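Local coordinates for acetyl-CoA acetyltransferase (Elizabethkingia anophelis NUHP1, PDB 6BN2), which probably catalyses the reversible condensation of two acetyl-CoA molecules to acetoacetyl-CoA and free CoA, at residues Met9-Ile14 with Met267-Met272; Val15-Thr20 with Lys278-Ile283; Ala117-Gly122 with Ala263-Ser268; Ser285-Ala290 with Leu308-Leu313. All coordinates share one frame; numbering follows the deposited sequence.

Contact 1 of 4, residues Met9-Ile14 with Met267-Met272; sequences MKEVFI and MSKEKM
Phe13 and Met267 form an antiparallel hydrogen-bonded pair: Phe13 N donates to Met267 O at 2.9 Å, and Met267 N returns the bond to Phe13 O. Beyond this pair water takes over, one molecule donating to Glu11 O and accepting from Lys269 N. A second lies between Glu270 OE1 and Lys10 NZ, which is also in a salt bridge with Glu116. Glu11 OE2 forms a salt bridge with Lys282, while Glu11 OE1 comes within 3.6 Å of Lys269 CD. Ser268 is the N-cap of the helix that follows; its OG accepts from Lys271 N at 3.1 Å and is also hydrogen-bonded to Glu116 OE1.

The apolar part centres on the Phe13 ring. Met272 CE sits over one face, 3.5 Å from the ring centroid and 8° off the normal, a CH-pi contact, while Met272 SD approaches obliquely. Met272 CG lies between its backbone N and carbonyl carbon (chi1 78°), and the extended thioether crosses the phenyl group at about a right angle. Flexible, polarisable methionine suits this aromatic surface. The arrangement marks the end of an antiparallel strand pair inside the thiolase mixed sheet, where strand 258-268 passes into helix 269-274, with a Met-aromatic contact beside it.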
loop_
_atom_site.group_PDB
_atom_site.type_symbol
_atom_site.label_atom_id
_atom_site.label_comp_id
_atom_site.label_asym_id
_atom_site.label_seq_id
_atom_site.Cartn_x
_atom_site.Cartn_y
_atom_site.Cartn_z
ATOM N N MET A 9 -12.919 23.157 4.979
ATOM C CA MET A 9 -12.376 22.057 4.190
ATOM C C MET A 9 -13.388 21.598 3.132
ATOM O O MET A 9 -14.589 21.555 3.408
ATOM C CB MET A 9 -11.990 20.884 5.101
ATOM C CG MET A 9 -10.783 20.078 4.630
ATOM S SD MET A 9 -9.189 20.855 4.989
ATOM C CE MET A 9 -9.232 20.941 6.779
ATOM N N LYS A 10 -12.891 21.265 1.934
ATOM C CA LYS A 10 -13.730 20.750 0.855
ATOM C C LYS A 10 -14.537 19.545 1.313
ATOM O O LYS A 10 -14.027 18.665 2.011
ATOM C CB LYS A 10 -12.874 20.310 -0.335
ATOM C CG LYS A 10 -12.440 21.377 -1.290
ATOM C CD LYS A 10 -11.846 20.719 -2.517
ATOM C CE LYS A 10 -11.188 21.736 -3.417
ATOM N NZ LYS A 10 -10.795 21.123 -4.711
ATOM N N GLU A 11 -15.778 19.471 0.861
ATOM C CA GLU A 11 -16.556 18.263 1.069
ATOM C C GLU A 11 -16.121 17.174 0.095
ATOM O O GLU A 11 -15.605 17.449 -0.994
ATOM C CB GLU A 11 -18.048 18.553 0.894
ATOM C CG GLU A 11 -18.612 19.524 1.909
ATOM C CD GLU A 11 -20.010 19.985 1.539
ATOM O OE1 GLU A 11 -20.178 20.549 0.435
ATOM O OE2 GLU A 11 -20.937 19.772 2.344
ATOM N N VAL A 12 -16.328 15.923 0.499
ATOM C CA VAL A 12 -16.027 14.765 -0.330
ATOM C C VAL A 12 -17.283 13.928 -0.432
ATOM O O VAL A 12 -17.846 13.528 0.594
ATOM C CB VAL A 12 -14.884 13.916 0.250
ATOM C CG1 VAL A 12 -14.499 12.805 -0.742
ATOM C CG2 VAL A 12 -13.702 14.819 0.569
ATOM N N PHE A 13 -17.712 13.662 -1.654
ATOM C CA PHE A 13 -18.929 12.906 -1.906
ATOM C C PHE A 13 -18.618 11.574 -2.561
ATOM O O PHE A 13 -17.655 11.447 -3.315
ATOM C CB PHE A 13 -19.863 13.701 -2.807
ATOM C CG PHE A 13 -20.387 14.929 -2.161
ATOM C CD1 PHE A 13 -21.559 14.877 -1.411
ATOM C CD2 PHE A 13 -19.704 16.132 -2.267
ATOM C CE1 PHE A 13 -22.045 16.013 -0.789
ATOM C CE2 PHE A 13 -20.187 17.270 -1.647
ATOM C CZ PHE A 13 -21.359 17.209 -0.911
ATOM N N ILE A 14 -19.446 10.577 -2.259
ATOM C CA ILE A 14 -19.385 9.274 -2.911
ATOM C C ILE A 14 -20.445 9.288 -3.993
ATOM O O ILE A 14 -21.639 9.414 -3.686
ATOM C CB ILE A 14 -19.631 8.129 -1.916
ATOM C CG1 ILE A 14 -18.539 8.118 -0.840
ATOM C CG2 ILE A 14 -19.663 6.786 -2.656
ATOM C CD1 ILE A 14 -18.919 7.267 0.373
ATOM N N MET A 267 -15.779 12.316 -5.287
ATOM C CA MET A 267 -15.667 13.563 -6.027
ATOM C C MET A 267 -15.817 14.751 -5.098
ATOM O O MET A 267 -16.505 14.682 -4.075
ATOM C CB MET A 267 -16.739 13.709 -7.116
ATOM C CG MET A 267 -16.464 12.921 -8.363
ATOM S SD MET A 267 -17.712 13.190 -9.609
ATOM C CE MET A 267 -17.173 11.946 -10.798
ATOM N N SER A 268 -15.204 15.857 -5.505
ATOM C CA SER A 268 -15.518 17.151 -4.920
ATOM C C SER A 268 -16.920 17.601 -5.329
ATOM O O SER A 268 -17.506 17.123 -6.309
ATOM C CB SER A 268 -14.506 18.200 -5.368
ATOM O OG SER A 268 -14.653 18.460 -6.758
ATOM N N LYS A 269 -17.450 18.557 -4.564
ATOM C CA LYS A 269 -18.736 19.164 -4.906
ATOM C C LYS A 269 -18.695 19.792 -6.290
ATOM O O LYS A 269 -19.605 19.603 -7.109
ATOM C CB LYS A 269 -19.102 20.208 -3.850
ATOM C CG LYS A 269 -20.418 20.953 -4.122
ATOM C CD LYS A 269 -20.839 21.744 -2.890
ATOM C CE LYS A 269 -22.094 22.562 -3.148
ATOM N NZ LYS A 269 -21.812 23.694 -4.067
ATOM N N GLU A 270 -17.634 20.554 -6.571
ATOM C CA GLU A 270 -17.549 21.257 -7.841
ATOM C C GLU A 270 -17.539 20.277 -9.006
ATOM O O GLU A 270 -18.232 20.481 -10.007
ATOM C CB GLU A 270 -16.303 22.143 -7.845
ATOM C CG GLU A 270 -16.088 22.939 -9.102
ATOM C CD GLU A 270 -14.803 23.745 -9.048
ATOM O OE1 GLU A 270 -14.230 23.877 -7.943
ATOM O OE2 GLU A 270 -14.361 24.234 -10.108
ATOM N N LYS A 271 -16.791 19.177 -8.873
ATOM C CA LYS A 271 -16.702 18.215 -9.969
ATOM C C LYS A 271 -18.020 17.474 -10.173
ATOM O O LYS A 271 -18.479 17.328 -11.313
ATOM C CB LYS A 271 -15.548 17.240 -9.708
ATOM C CG LYS A 271 -15.407 16.104 -10.722
ATOM C CD LYS A 271 -15.209 16.558 -12.169
ATOM C CE LYS A 271 -13.879 17.251 -12.425
ATOM N NZ LYS A 271 -13.616 17.402 -13.901
ATOM N N MET A 272 -18.653 16.999 -9.097
ATOM C CA MET A 272 -19.898 16.260 -9.314
ATOM C C MET A 272 -20.989 17.164 -9.876
ATOM O O MET A 272 -21.770 16.726 -10.727
ATOM C CB MET A 272 -20.364 15.566 -8.028
ATOM C CG MET A 272 -21.030 16.451 -7.021
ATOM S SD MET A 272 -21.415 15.537 -5.503
ATOM C CE MET A 272 -22.262 16.860 -4.619
HETATM O O HOH W 1 -13.153 21.666 -5.960
HETATM O O HOH W 2 -15.969 19.695 -2.385
#

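Contact 2 of 4, residues Val15-Thr20 with Lys278-Ile283; sequences VSAVRT and KPLAKI
Leu280 reaches across to the backbone of Val15 to Ala17 with its branched end. Its CG stands beside its own backbone N, anti to the carbonyl carbon (chi1 -57°), which places Leu280 CG 3.8 Å from Val15 O. With chi2 extended (176°), CD1 reaches on to 3.6 Å from Ser16 CA and 3.9 Å from Ala17 N. The same branch meets the methyl of Ala17, with Leu280 CD1 4.2 Å from Ala17 CB; alanine is small enough to let the leucine lie close to the strand.

Val15 turns its CB away from the 278-283 segment, yet CG1 still touches the backbone of Pro279, 4.2 Å from Pro279 CA. The proline ring in turn packs on Phe13. Helix 358-375 covers Ala17 and Leu280 through Ile370.

Polar linkage between the segments comes through a water that donates to both Val15 O, at 2.8 Å, and Lys278 O. Leu280 and Ala281 both face Ile14 in a classic beta bulge, where strand 281-290 begins beside strand 12-24. The chemistry is thus mainly aliphatic: one leucine branch packs along the backbone, while water satisfies two carbonyl oxygens where the loop leading into strand 281-290 passes Val15.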
loop_
_atom_site.group_PDB
_atom_site.type_symbol
_atom_site.label_atom_id
_atom_site.label_comp_id
_atom_site.label_asym_id
_atom_site.label_seq_id
_atom_site.Cartn_x
_atom_site.Cartn_y
_atom_site.Cartn_z
ATOM N N VAL A 15 -20.022 9.184 -5.254
ATOM C CA VAL A 15 -20.974 9.269 -6.361
ATOM C C VAL A 15 -21.318 7.896 -6.932
ATOM O O VAL A 15 -22.326 7.774 -7.641
ATOM C CB VAL A 15 -20.481 10.221 -7.479
ATOM C CG1 VAL A 15 -20.502 11.677 -6.989
ATOM C CG2 VAL A 15 -19.100 9.836 -8.001
ATOM N N SER A 16 -20.518 6.871 -6.656
ATOM C CA SER A 16 -20.904 5.508 -7.005
ATOM C C SER A 16 -20.156 4.560 -6.080
ATOM O O SER A 16 -19.112 4.907 -5.520
ATOM C CB SER A 16 -20.608 5.192 -8.474
ATOM O OG SER A 16 -19.218 5.236 -8.708
ATOM N N ALA A 17 -20.717 3.365 -5.915
ATOM C CA ALA A 17 -20.183 2.400 -4.952
ATOM C C ALA A 17 -20.701 1.019 -5.311
ATOM O O ALA A 17 -21.919 0.798 -5.297
ATOM C CB ALA A 17 -20.599 2.776 -3.521
ATOM N N VAL A 18 -19.799 0.090 -5.654
ATOM C CA VAL A 18 -20.228 -1.247 -6.076
ATOM C C VAL A 18 -19.271 -2.294 -5.518
ATOM O O VAL A 18 -18.189 -1.988 -5.009
ATOM C CB VAL A 18 -20.307 -1.402 -7.611
ATOM C CG1 VAL A 18 -21.199 -0.348 -8.238
ATOM C CG2 VAL A 18 -18.874 -1.340 -8.220
ATOM N N ARG A 19 -19.688 -3.558 -5.635
ATOM C CA ARG A 19 -18.833 -4.668 -5.227
ATOM C C ARG A 19 -19.127 -5.861 -6.119
ATOM O O ARG A 19 -20.241 -5.999 -6.617
ATOM C CB ARG A 19 -19.084 -5.067 -3.768
ATOM C CG ARG A 19 -20.530 -5.583 -3.527
ATOM C CD ARG A 19 -20.615 -6.000 -2.088
ATOM N NE ARG A 19 -21.848 -6.664 -1.660
ATOM C CZ ARG A 19 -22.020 -7.983 -1.649
ATOM N NH1 ARG A 19 -21.089 -8.789 -2.164
ATOM N NH2 ARG A 19 -23.132 -8.492 -1.135
ATOM N N THR A 20 -18.128 -6.734 -6.301
ATOM C CA THR A 20 -18.414 -8.051 -6.864
ATOM C C THR A 20 -19.175 -8.884 -5.829
ATOM O O THR A 20 -19.144 -8.584 -4.632
ATOM C CB THR A 20 -17.118 -8.781 -7.271
ATOM O OG1 THR A 20 -16.395 -9.180 -6.095
ATOM C CG2 THR A 20 -16.200 -7.888 -8.117
ATOM N N LYS A 278 -25.725 13.318 -9.073
ATOM C CA LYS A 278 -26.215 13.412 -7.702
ATOM C C LYS A 278 -25.459 12.428 -6.820
ATOM O O LYS A 278 -25.408 11.235 -7.141
ATOM C CB LYS A 278 -27.708 13.111 -7.635
ATOM C CG LYS A 278 -28.258 13.080 -6.210
ATOM C CD LYS A 278 -29.777 12.950 -6.199
ATOM C CE LYS A 278 -30.307 12.919 -4.768
ATOM N NZ LYS A 278 -31.783 12.793 -4.717
ATOM N N PRO A 279 -24.868 12.870 -5.712
ATOM C CA PRO A 279 -24.111 11.941 -4.866
ATOM C C PRO A 279 -25.004 10.940 -4.148
ATOM O O PRO A 279 -26.169 11.219 -3.835
ATOM C CB PRO A 279 -23.421 12.870 -3.862
ATOM C CG PRO A 279 -24.344 14.043 -3.767
ATOM C CD PRO A 279 -24.889 14.238 -5.167
ATOM N N LEU A 280 -24.433 9.760 -3.877
ATOM C CA LEU A 280 -25.099 8.779 -3.021
ATOM C C LEU A 280 -25.040 9.194 -1.557
ATOM O O LEU A 280 -26.028 9.055 -0.822
ATOM C CB LEU A 280 -24.450 7.404 -3.192
ATOM C CG LEU A 280 -24.410 6.825 -4.608
ATOM C CD1 LEU A 280 -23.638 5.516 -4.598
ATOM C CD2 LEU A 280 -25.840 6.618 -5.099
ATOM N N ALA A 281 -23.890 9.708 -1.124
ATOM C CA ALA A 281 -23.619 9.956 0.281
ATOM C C ALA A 281 -22.461 10.940 0.369
ATOM O O ALA A 281 -21.721 11.141 -0.596
ATOM C CB ALA A 281 -23.265 8.662 1.029
ATOM N N LYS A 282 -22.320 11.549 1.537
ATOM C CA LYS A 282 -21.210 12.450 1.830
ATOM C C LYS A 282 -20.323 11.789 2.871
ATOM O O LYS A 282 -20.826 11.161 3.803
ATOM C CB LYS A 282 -21.747 13.794 2.353
ATOM C CG LYS A 282 -20.678 14.761 2.829
ATOM C CD LYS A 282 -21.339 16.089 3.216
ATOM C CE LYS A 282 -20.541 16.832 4.271
ATOM N NZ LYS A 282 -21.167 18.158 4.579
ATOM N N ILE A 283 -19.005 11.894 2.713
ATOM C CA ILE A 283 -18.102 11.412 3.757
ATOM C C ILE A 283 -18.007 12.504 4.813
ATOM O O ILE A 283 -17.604 13.629 4.516
ATOM C CB ILE A 283 -16.719 11.057 3.193
ATOM C CG1 ILE A 283 -16.837 9.835 2.272
ATOM C CG2 ILE A 283 -15.740 10.764 4.340
ATOM C CD1 ILE A 283 -15.534 9.493 1.511
HETATM O O HOH W 3 -23.980 9.717 -8.762
#

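Contact 3 of 4, residues Ala117-Gly122 with Ala263-Ser268; sequences AIVAGG and ALVLMS
Ala120 O accepts from Leu264 N at 2.7 Å, the shortest polar bond between strands 117-125 and 258-268, antiparallel neighbours in the mixed thiolase sheet. Leu264 O answers by accepting from Ala120 N, and the same reciprocal arrangement joins Ile118 to Leu266. There Leu266 N reaches Ile118 O at 2.8 Å. Between these hydrogen-bonded pairs, CA-H groups also meet carbonyl oxygens: Val119 CA lies 3.3 Å from Leu264 O.

On one face Ile118 and Leu266 run side by side, with Ile118 CG2 3.7 Å from Leu266 CB. Ile118 CG1 is anti to the backbone N (chi1 -179°), leaving CG2 as the branch that touches leucine. Ala120 and Leu264 share this face, and Ala106 of helix 98-111 packs on Ile118, Ala120 and Leu266.

The other face carries Val119 and Val265, whose CG2 methyls meet at 4.1 Å, and Ala117 CB, which is 4.0 Å from Met267 CG. Helix 34-48 packs here, Ile42 on Val119 and Ala45 on Val265. Gly121 lies close to Ala263, CA to CA at 4.1 Å, where a beta carbon would clash with Ala263 CA. The backbones of Ile118, Ala120, Leu264 and Leu266 are thus satisfied across this pair, while Val119 and Gly121 bond outward to residues such as Tyr60; aliphatic side chains, from alanine to valine, isoleucine, leucine and methionine, cover both faces beneath the helices.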
loop_
_atom_site.group_PDB
_atom_site.type_symbol
_atom_site.label_atom_id
_atom_site.label_comp_id
_atom_site.label_asym_id
_atom_site.label_seq_id
_atom_site.Cartn_x
_atom_site.Cartn_y
_atom_site.Cartn_z
ATOM N N ALA A 117 -11.606 13.926 -8.667
ATOM C CA ALA A 117 -12.306 12.660 -8.833
ATOM C C ALA A 117 -11.285 11.553 -8.673
ATOM O O ALA A 117 -10.202 11.632 -9.263
ATOM C CB ALA A 117 -12.988 12.549 -10.207
ATOM N N ILE A 118 -11.633 10.536 -7.883
ATOM C CA ILE A 118 -10.673 9.505 -7.506
ATOM C C ILE A 118 -11.433 8.212 -7.230
ATOM O O ILE A 118 -12.566 8.239 -6.732
ATOM C CB ILE A 118 -9.827 9.979 -6.298
ATOM C CG1 ILE A 118 -8.790 8.918 -5.891
ATOM C CG2 ILE A 118 -10.697 10.383 -5.109
ATOM C CD1 ILE A 118 -7.679 9.504 -4.970
ATOM N N VAL A 119 -10.825 7.078 -7.598
ATOM C CA VAL A 119 -11.381 5.751 -7.322
ATOM C C VAL A 119 -10.689 5.191 -6.092
ATOM O O VAL A 119 -9.456 5.269 -5.978
ATOM C CB VAL A 119 -11.185 4.801 -8.517
ATOM C CG1 VAL A 119 -11.423 3.339 -8.100
ATOM C CG2 VAL A 119 -12.088 5.195 -9.702
ATOM N N ALA A 120 -11.471 4.617 -5.171
ATOM C CA ALA A 120 -10.891 3.932 -4.020
ATOM C C ALA A 120 -11.664 2.647 -3.770
ATOM O O ALA A 120 -12.894 2.620 -3.879
ATOM C CB ALA A 120 -10.911 4.815 -2.751
ATOM N N GLY A 121 -10.946 1.595 -3.392
ATOM C CA GLY A 121 -11.609 0.324 -3.143
ATOM C C GLY A 121 -10.618 -0.711 -2.666
ATOM O O GLY A 121 -9.620 -0.374 -2.022
ATOM N N GLY A 122 -10.887 -1.975 -2.972
ATOM C CA GLY A 122 -10.022 -3.043 -2.507
ATOM C C GLY A 122 -10.330 -4.321 -3.248
ATOM O O GLY A 122 -11.381 -4.458 -3.897
ATOM N N ALA A 263 -15.382 -1.117 -5.112
ATOM C CA ALA A 263 -14.825 0.137 -5.601
ATOM C C ALA A 263 -15.840 1.256 -5.459
ATOM O O ALA A 263 -17.043 1.051 -5.670
ATOM C CB ALA A 263 -14.393 0.012 -7.067
ATOM N N LEU A 264 -15.325 2.439 -5.137
ATOM C CA LEU A 264 -16.121 3.646 -4.987
ATOM C C LEU A 264 -15.493 4.760 -5.804
ATOM O O LEU A 264 -14.274 4.812 -5.995
ATOM C CB LEU A 264 -16.223 4.085 -3.515
ATOM C CG LEU A 264 -16.864 3.125 -2.499
ATOM C CD1 LEU A 264 -15.939 1.982 -2.095
ATOM C CD2 LEU A 264 -17.246 3.940 -1.251
ATOM N N VAL A 265 -16.326 5.662 -6.293
ATOM C CA VAL A 265 -15.835 6.883 -6.919
ATOM C C VAL A 265 -16.157 8.040 -5.989
ATOM O O VAL A 265 -17.313 8.208 -5.584
ATOM C CB VAL A 265 -16.448 7.115 -8.308
ATOM C CG1 VAL A 265 -15.936 8.452 -8.852
ATOM C CG2 VAL A 265 -16.087 5.967 -9.284
ATOM N N LEU A 266 -15.128 8.813 -5.637
ATOM C CA LEU A 266 -15.226 9.997 -4.795
ATOM C C LEU A 266 -15.056 11.254 -5.637
ATOM O O LEU A 266 -14.241 11.275 -6.566
ATOM C CB LEU A 266 -14.140 9.971 -3.719
ATOM C CG LEU A 266 -14.443 9.423 -2.327
ATOM C CD1 LEU A 266 -15.189 8.135 -2.377
ATOM C CD2 LEU A 266 -13.133 9.275 -1.557
ATOM N N MET A 267 -15.779 12.316 -5.287
ATOM C CA MET A 267 -15.667 13.563 -6.027
ATOM C C MET A 267 -15.817 14.751 -5.098
ATOM O O MET A 267 -16.505 14.682 -4.075
ATOM C CB MET A 267 -16.739 13.709 -7.116
ATOM C CG MET A 267 -16.464 12.921 -8.363
ATOM S SD MET A 267 -17.712 13.190 -9.609
ATOM C CE MET A 267 -17.173 11.946 -10.798
ATOM N N SER A 268 -15.204 15.857 -5.505
ATOM C CA SER A 268 -15.518 17.151 -4.920
ATOM C C SER A 268 -16.920 17.601 -5.329
ATOM O O SER A 268 -17.506 17.123 -6.309
ATOM C CB SER A 268 -14.506 18.200 -5.368
ATOM O OG SER A 268 -14.653 18.460 -6.758
#

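Contact 4 of 4, residues Ser285-Ala290 with Leu308-Leu313; sequences SYADAA and LAKANL
Lys310 and Ala311, at the C-terminal end of helix 300-311, pack on Ser285 to Ala287 of strand 281-290 in the thiolase C-terminal domain. Asn312 closes the helix in a Schellman motif with positive phi: Leu313 N bonds back to Leu308 O, and Asn312 N to Ala309 O.

Lys310 begins with CB 4.0 Å from Ser285 CB. Its CG is anti to the carbonyl carbon, beside the backbone N, and the chain bends at chi3 (76°) to lead the amine back to the strand. CD runs over the strand, 3.5 Å from Tyr286 O and 4.5 Å from Ala287 CB; CE keeps the same distance from that oxygen as CD. At the tip, NZ donates to Tyr286 O at 2.9 Å, nearly along the C=O axis. Lysine suits this place because its aliphatic shaft can lie along the strand past Ser285 and Ala287 while its amine reaches the carbonyl. NZ also forms a salt bridge with Asp114 of the second subunit, whose other carboxylate oxygen binds Tyr286 OH. One aspartate thus ties both residues into the interface with the second subunit.

A water accepts from Tyr286 N and, weakly, from Lys310 NZ, and sits over the centre of the tyrosine ring, on one face. Ser285 OG is bound to Ala307 O in the preceding helical turn, and the same serine oxygen lies 3.3 Å from the methyl carbon CB of Ala311.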
loop_
_atom_site.group_PDB
_atom_site.type_symbol
_atom_site.label_atom_id
_atom_site.label_comp_id
_atom_site.label_asym_id
_atom_site.label_seq_id
_atom_site.Cartn_x
_atom_site.Cartn_y
_atom_site.Cartn_z
ATOM N N SER A 285 -16.575 12.122 8.211
ATOM C CA SER A 285 -15.331 12.038 8.963
ATOM C C SER A 285 -14.820 10.606 8.919
ATOM O O SER A 285 -15.512 9.684 8.474
ATOM C CB SER A 285 -15.523 12.472 10.415
ATOM O OG SER A 285 -16.397 11.546 11.055
ATOM N N TYR A 286 -13.600 10.429 9.418
ATOM C CA TYR A 286 -12.983 9.107 9.438
ATOM C C TYR A 286 -11.836 9.163 10.431
ATOM O O TYR A 286 -11.374 10.246 10.807
ATOM C CB TYR A 286 -12.479 8.665 8.038
ATOM C CG TYR A 286 -11.797 9.815 7.353
ATOM C CD1 TYR A 286 -10.478 10.136 7.660
ATOM C CD2 TYR A 286 -12.487 10.631 6.467
ATOM C CE1 TYR A 286 -9.867 11.240 7.105
ATOM C CE2 TYR A 286 -11.880 11.738 5.898
ATOM C CZ TYR A 286 -10.573 12.033 6.224
ATOM O OH TYR A 286 -9.957 13.151 5.695
ATOM N N ALA A 287 -11.369 7.985 10.840
ATOM C CA ALA A 287 -10.280 7.940 11.813
ATOM C C ALA A 287 -9.667 6.551 11.840
ATOM O O ALA A 287 -10.332 5.553 11.544
ATOM C CB ALA A 287 -10.762 8.296 13.233
ATOM N N ASP A 288 -8.398 6.507 12.221
ATOM C CA ASP A 288 -7.711 5.271 12.561
ATOM C C ASP A 288 -7.441 5.259 14.059
ATOM O O ASP A 288 -7.248 6.310 14.682
ATOM C CB ASP A 288 -6.367 5.152 11.834
ATOM C CG ASP A 288 -6.504 5.171 10.330
ATOM O OD1 ASP A 288 -7.166 4.273 9.788
ATOM O OD2 ASP A 288 -5.983 6.119 9.683
ATOM N N ALA A 289 -7.369 4.059 14.628
ATOM C CA ALA A 289 -6.883 3.923 15.996
ATOM C C ALA A 289 -6.124 2.610 16.105
ATOM O O ALA A 289 -6.272 1.723 15.267
ATOM C CB ALA A 289 -8.037 3.957 17.010
ATOM N N ALA A 290 -5.302 2.488 17.143
ATOM C CA ALA A 290 -4.605 1.223 17.344
ATOM C C ALA A 290 -4.415 0.957 18.826
ATOM O O ALA A 290 -4.357 1.881 19.642
ATOM C CB ALA A 290 -3.245 1.223 16.617
ATOM N N LEU A 308 -16.441 9.929 15.363
ATOM C CA LEU A 308 -17.617 10.684 15.794
ATOM C C LEU A 308 -17.233 12.062 16.301
ATOM O O LEU A 308 -17.891 13.053 15.973
ATOM C CB LEU A 308 -18.384 9.916 16.871
ATOM C CG LEU A 308 -19.045 8.635 16.357
ATOM C CD1 LEU A 308 -19.631 7.837 17.532
ATOM C CD2 LEU A 308 -20.140 8.988 15.356
ATOM N N ALA A 309 -16.170 12.150 17.104
ATOM C CA ALA A 309 -15.771 13.454 17.622
ATOM C C ALA A 309 -15.360 14.389 16.490
ATOM O O ALA A 309 -15.669 15.588 16.519
ATOM C CB ALA A 309 -14.641 13.297 18.637
ATOM N N LYS A 310 -14.676 13.854 15.482
ATOM C CA LYS A 310 -14.315 14.666 14.326
ATOM C C LYS A 310 -15.548 15.134 13.561
ATOM O O LYS A 310 -15.550 16.244 13.016
ATOM C CB LYS A 310 -13.368 13.874 13.420
ATOM C CG LYS A 310 -11.992 13.698 14.065
ATOM C CD LYS A 310 -11.117 12.776 13.222
ATOM C CE LYS A 310 -10.584 13.490 11.976
ATOM N NZ LYS A 310 -9.708 12.569 11.167
ATOM N N ALA A 311 -16.609 14.322 13.532
ATOM C CA ALA A 311 -17.869 14.702 12.897
ATOM C C ALA A 311 -18.730 15.615 13.758
ATOM O O ALA A 311 -19.750 16.108 13.266
ATOM C CB ALA A 311 -18.681 13.453 12.545
ATOM N N ASN A 312 -18.354 15.851 15.018
ATOM C CA ASN A 312 -19.207 16.552 15.989
ATOM C C ASN A 312 -20.560 15.859 16.140
ATOM O O ASN A 312 -21.609 16.505 16.266
ATOM C CB ASN A 312 -19.391 18.028 15.626
ATOM C CG ASN A 312 -18.096 18.812 15.727
ATOM O OD1 ASN A 312 -17.466 18.855 16.781
ATOM N ND2 ASN A 312 -17.680 19.412 14.621
ATOM N N LEU A 313 -20.533 14.528 16.142
ATOM C CA LEU A 313 -21.716 13.703 16.300
ATOM C C LEU A 313 -21.531 12.784 17.501
ATOM O O LEU A 313 -20.416 12.539 17.957
ATOM C CB LEU A 313 -21.995 12.856 15.046
ATOM C CG LEU A 313 -22.371 13.650 13.800
ATOM C CD1 LEU A 313 -22.439 12.698 12.606
ATOM C CD2 LEU A 313 -23.711 14.361 14.010
HETATM O O HOH W 4 -12.200 13.138 9.177
#

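All four contacts reach one mixed sheet, whose neighbouring strands 117-125, 258-268, 12-24 and 281-290 follow in that order. Contact 3 joins the first two, contact 1 joins 258-268 to 12-24, and contact 2 brings in the start of 281-290; contact 4 packs helix 300-311 on that last strand. Centres of contacts 2 and 3 are about 8 Å apart, and those of contacts 1 and 3 about 11 Å, with Met267 and Ser268 shared. Contact 4 lies about 20 Å from contacts 2 and 3. Along the chain contact 3 nests inside contact 2, contacts 1 and 2 cross, and contact 4 follows. Strand 12-24, of the N-terminal range, lies beside 281-290 of the C-terminal range, so one sheet spans both.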